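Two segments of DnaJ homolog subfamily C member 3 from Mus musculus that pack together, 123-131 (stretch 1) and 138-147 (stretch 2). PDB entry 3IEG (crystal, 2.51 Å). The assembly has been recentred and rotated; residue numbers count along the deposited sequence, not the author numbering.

Stretch 1 123-131: LRSQALDAF
Stretch 2 (138-147) AAITFLDKIL

Both stretches are helical throughout the packed region, with phi/psi near -63/-45 and i to i+4 backbone hydrogen bonds such as Ala-127 N to Leu-123 O (2.9 Å) and Ile-146 N to Phe-142 O (3.0 Å). The helices run nearly antiparallel: their N-to-C directions differ by 154°, the signed crossing angle is -154°, and the axes approach to 8.0 Å. Register is set where Ala-127 CA lies 4.7 Å from Ala-139 CA, a spacing that methyl side chains permit. The interface buries 488 Å² in total; the contacts are mostly apolar side chains, with no hydrogen bond between the stretches.

Leu-123 and Phe-142 have the most surface covered. Phe-142 (chi1 -61°, m; chi2 122°) is a knob in the hole formed by Leu-123, Gln-126, Ala-127 and Ala-130. Gln-126 CB stands over one face of the Phe-142 ring, 3.7 Å from its centroid and 3° off the normal, which is the geometry of a CH-pi contact; the Gln-126 rotamer is m, t, with chi3 -58°. Ala-130 CB meets the edge of the Phe-142 ring, 4.4 Å from Phe-142 CE1, while Ala-127 CB touches Phe-142 CB (3.8 Å).

Leu-123 (m, t) reaches Phe-142 CD2 with its CD2 (3.7 Å) and Lys-145 CB with its CD1 (3.8 Å). Leu-123 CB packs 3.6 Å from CG1 of Ile-146 (m, t). The Lys-145 CB points toward stretch 1, but the chain end leads away, leaving its aliphatic base at the contact.

Ala-127, third in covered area, points its CA-to-CB bond sideways to stretch 2 and still touches it: Ala-127 CB is 3.9 Å from Ile-146 CD1 and 4.0 Å from Leu-143 CD2. Toward the other end, Ala-130 CB approaches Ala-139 N (3.6 Å) and Ala-138 CB (3.9 Å), so small residues line the close-packed backbones.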

# COMPACT_ATOMS: atom_id res chain seq x y z
N LEU A 123 -14.08 11.94 18.12
CA LEU A 123 -13.09 12.12 17.06
C LEU A 123 -13.59 11.60 15.71
O LEU A 123 -13.25 12.13 14.67
CB LEU A 123 -11.78 11.42 17.43
CG LEU A 123 -10.74 12.13 18.30
CD1 LEU A 123 -9.65 11.15 18.68
CD2 LEU A 123 -10.15 13.36 17.60
N ARG A 124 -14.41 10.55 15.75
CA ARG A 124 -14.98 9.98 14.54
C ARG A 124 -15.91 11.00 13.87
O ARG A 124 -15.81 11.23 12.67
CB ARG A 124 -15.71 8.69 14.88
CG ARG A 124 -15.96 7.84 13.71
CD ARG A 124 -16.54 6.51 14.13
NE ARG A 124 -16.55 5.59 13.00
CZ ARG A 124 -17.59 5.44 12.19
NH1 ARG A 124 -18.69 6.13 12.41
NH2 ARG A 124 -17.52 4.62 11.17
N SER A 125 -16.80 11.63 14.64
CA SER A 125 -17.66 12.70 14.14
C SER A 125 -16.85 13.82 13.48
O SER A 125 -17.15 14.22 12.36
CB SER A 125 -18.53 13.28 15.26
OG SER A 125 -19.50 12.34 15.65
N GLN A 126 -15.83 14.30 14.17
CA GLN A 126 -14.94 15.33 13.66
C GLN A 126 -14.22 14.91 12.36
O GLN A 126 -14.01 15.74 11.47
CB GLN A 126 -13.92 15.70 14.72
CG GLN A 126 -14.56 16.31 15.97
CD GLN A 126 -13.52 16.77 16.97
OE1 GLN A 126 -12.69 15.97 17.43
NE2 GLN A 126 -13.54 18.05 17.30
N ALA A 127 -13.83 13.64 12.28
CA ALA A 127 -13.18 13.10 11.10
C ALA A 127 -14.15 13.02 9.92
O ALA A 127 -13.83 13.51 8.84
CB ALA A 127 -12.59 11.72 11.40
N LEU A 128 -15.31 12.41 10.13
CA LEU A 128 -16.33 12.29 9.10
C LEU A 128 -16.85 13.66 8.68
O LEU A 128 -17.11 13.89 7.50
CB LEU A 128 -17.51 11.45 9.57
CG LEU A 128 -17.25 10.00 9.92
CD1 LEU A 128 -18.57 9.28 10.19
CD2 LEU A 128 -16.47 9.32 8.83
N ASP A 129 -17.00 14.55 9.66
CA ASP A 129 -17.47 15.91 9.39
C ASP A 129 -16.49 16.67 8.52
O ASP A 129 -16.90 17.31 7.56
CB ASP A 129 -17.74 16.68 10.69
CG ASP A 129 -18.03 18.16 10.44
OD1 ASP A 129 -19.22 18.52 10.28
OD2 ASP A 129 -17.06 18.97 10.38
N ALA A 130 -15.20 16.59 8.84
CA ALA A 130 -14.17 17.31 8.08
C ALA A 130 -14.08 16.78 6.65
O ALA A 130 -13.93 17.56 5.71
CB ALA A 130 -12.82 17.22 8.78
N PHE A 131 -14.21 15.47 6.50
CA PHE A 131 -14.22 14.83 5.19
C PHE A 131 -15.43 15.27 4.35
O PHE A 131 -15.27 15.68 3.20
CB PHE A 131 -14.16 13.30 5.33
CG PHE A 131 -13.98 12.59 4.03
CD1 PHE A 131 -12.70 12.37 3.53
CD2 PHE A 131 -15.08 12.15 3.30
CE1 PHE A 131 -12.52 11.70 2.30
CE2 PHE A 131 -14.92 11.50 2.08
CZ PHE A 131 -13.64 11.27 1.58
N ALA A 138 -7.67 18.43 7.70
CA ALA A 138 -8.29 18.35 9.01
C ALA A 138 -8.68 16.91 9.31
O ALA A 138 -8.39 16.41 10.39
CB ALA A 138 -9.51 19.26 9.09
N ALA A 139 -9.33 16.26 8.35
CA ALA A 139 -9.70 14.86 8.48
C ALA A 139 -8.51 13.96 8.83
O ALA A 139 -8.62 13.16 9.78
CB ALA A 139 -10.39 14.38 7.22
N ILE A 140 -7.37 14.09 8.13
CA ILE A 140 -6.23 13.20 8.43
C ILE A 140 -5.83 13.32 9.90
O ILE A 140 -5.60 12.30 10.56
CB ILE A 140 -4.99 13.34 7.47
CG1 ILE A 140 -4.04 14.47 7.89
CG2 ILE A 140 -5.37 13.41 5.97
CD1 ILE A 140 -2.69 13.96 8.43
N THR A 141 -5.79 14.55 10.40
CA THR A 141 -5.41 14.83 11.79
C THR A 141 -6.23 13.98 12.74
O THR A 141 -5.68 13.27 13.57
CB THR A 141 -5.58 16.33 12.12
OG1 THR A 141 -4.63 17.08 11.36
CG2 THR A 141 -5.35 16.60 13.61
N PHE A 142 -7.55 14.02 12.57
CA PHE A 142 -8.45 13.27 13.41
C PHE A 142 -8.28 11.78 13.20
O PHE A 142 -8.26 11.01 14.16
CB PHE A 142 -9.90 13.68 13.16
CG PHE A 142 -10.19 15.13 13.45
CD1 PHE A 142 -10.68 15.96 12.46
CD2 PHE A 142 -9.99 15.66 14.72
CE1 PHE A 142 -10.97 17.31 12.72
CE2 PHE A 142 -10.28 17.00 14.99
CZ PHE A 142 -10.77 17.82 13.99
N LEU A 143 -8.13 11.36 11.95
CA LEU A 143 -7.98 9.93 11.66
C LEU A 143 -6.68 9.40 12.23
O LEU A 143 -6.63 8.28 12.72
CB LEU A 143 -8.12 9.63 10.17
CG LEU A 143 -9.50 9.86 9.55
CD1 LEU A 143 -9.36 10.08 8.06
CD2 LEU A 143 -10.47 8.72 9.83
N ASP A 144 -5.63 10.21 12.18
CA ASP A 144 -4.36 9.83 12.79
C ASP A 144 -4.56 9.44 14.24
O ASP A 144 -4.12 8.37 14.67
CB ASP A 144 -3.35 10.98 12.70
CG ASP A 144 -2.70 11.09 11.33
OD1 ASP A 144 -2.67 10.09 10.56
OD2 ASP A 144 -2.20 12.19 11.03
N LYS A 145 -5.25 10.30 15.00
CA LYS A 145 -5.57 10.04 16.40
C LYS A 145 -6.42 8.79 16.57
O LYS A 145 -6.07 7.91 17.36
CB LYS A 145 -6.26 11.25 17.05
CG LYS A 145 -5.44 11.96 18.14
CD LYS A 145 -4.68 13.18 17.59
CE LYS A 145 -5.47 14.49 17.79
NZ LYS A 145 -4.72 15.68 17.30
N ILE A 146 -7.52 8.69 15.84
CA ILE A 146 -8.37 7.52 15.96
C ILE A 146 -7.58 6.24 15.68
O ILE A 146 -7.60 5.30 16.49
CB ILE A 146 -9.62 7.61 15.06
CG1 ILE A 146 -10.38 8.89 15.36
CG2 ILE A 146 -10.55 6.43 15.29
CD1 ILE A 146 -11.27 9.37 14.24
N LEU A 147 -6.84 6.20 14.58
CA LEU A 147 -6.19 4.95 14.18
C LEU A 147 -5.07 4.46 15.10
O LEU A 147 -4.62 3.32 14.96
CB LEU A 147 -5.75 5.00 12.71
CG LEU A 147 -6.89 5.00 11.67
CD1 LEU A 147 -6.40 5.53 10.34
CD2 LEU A 147 -7.51 3.61 11.51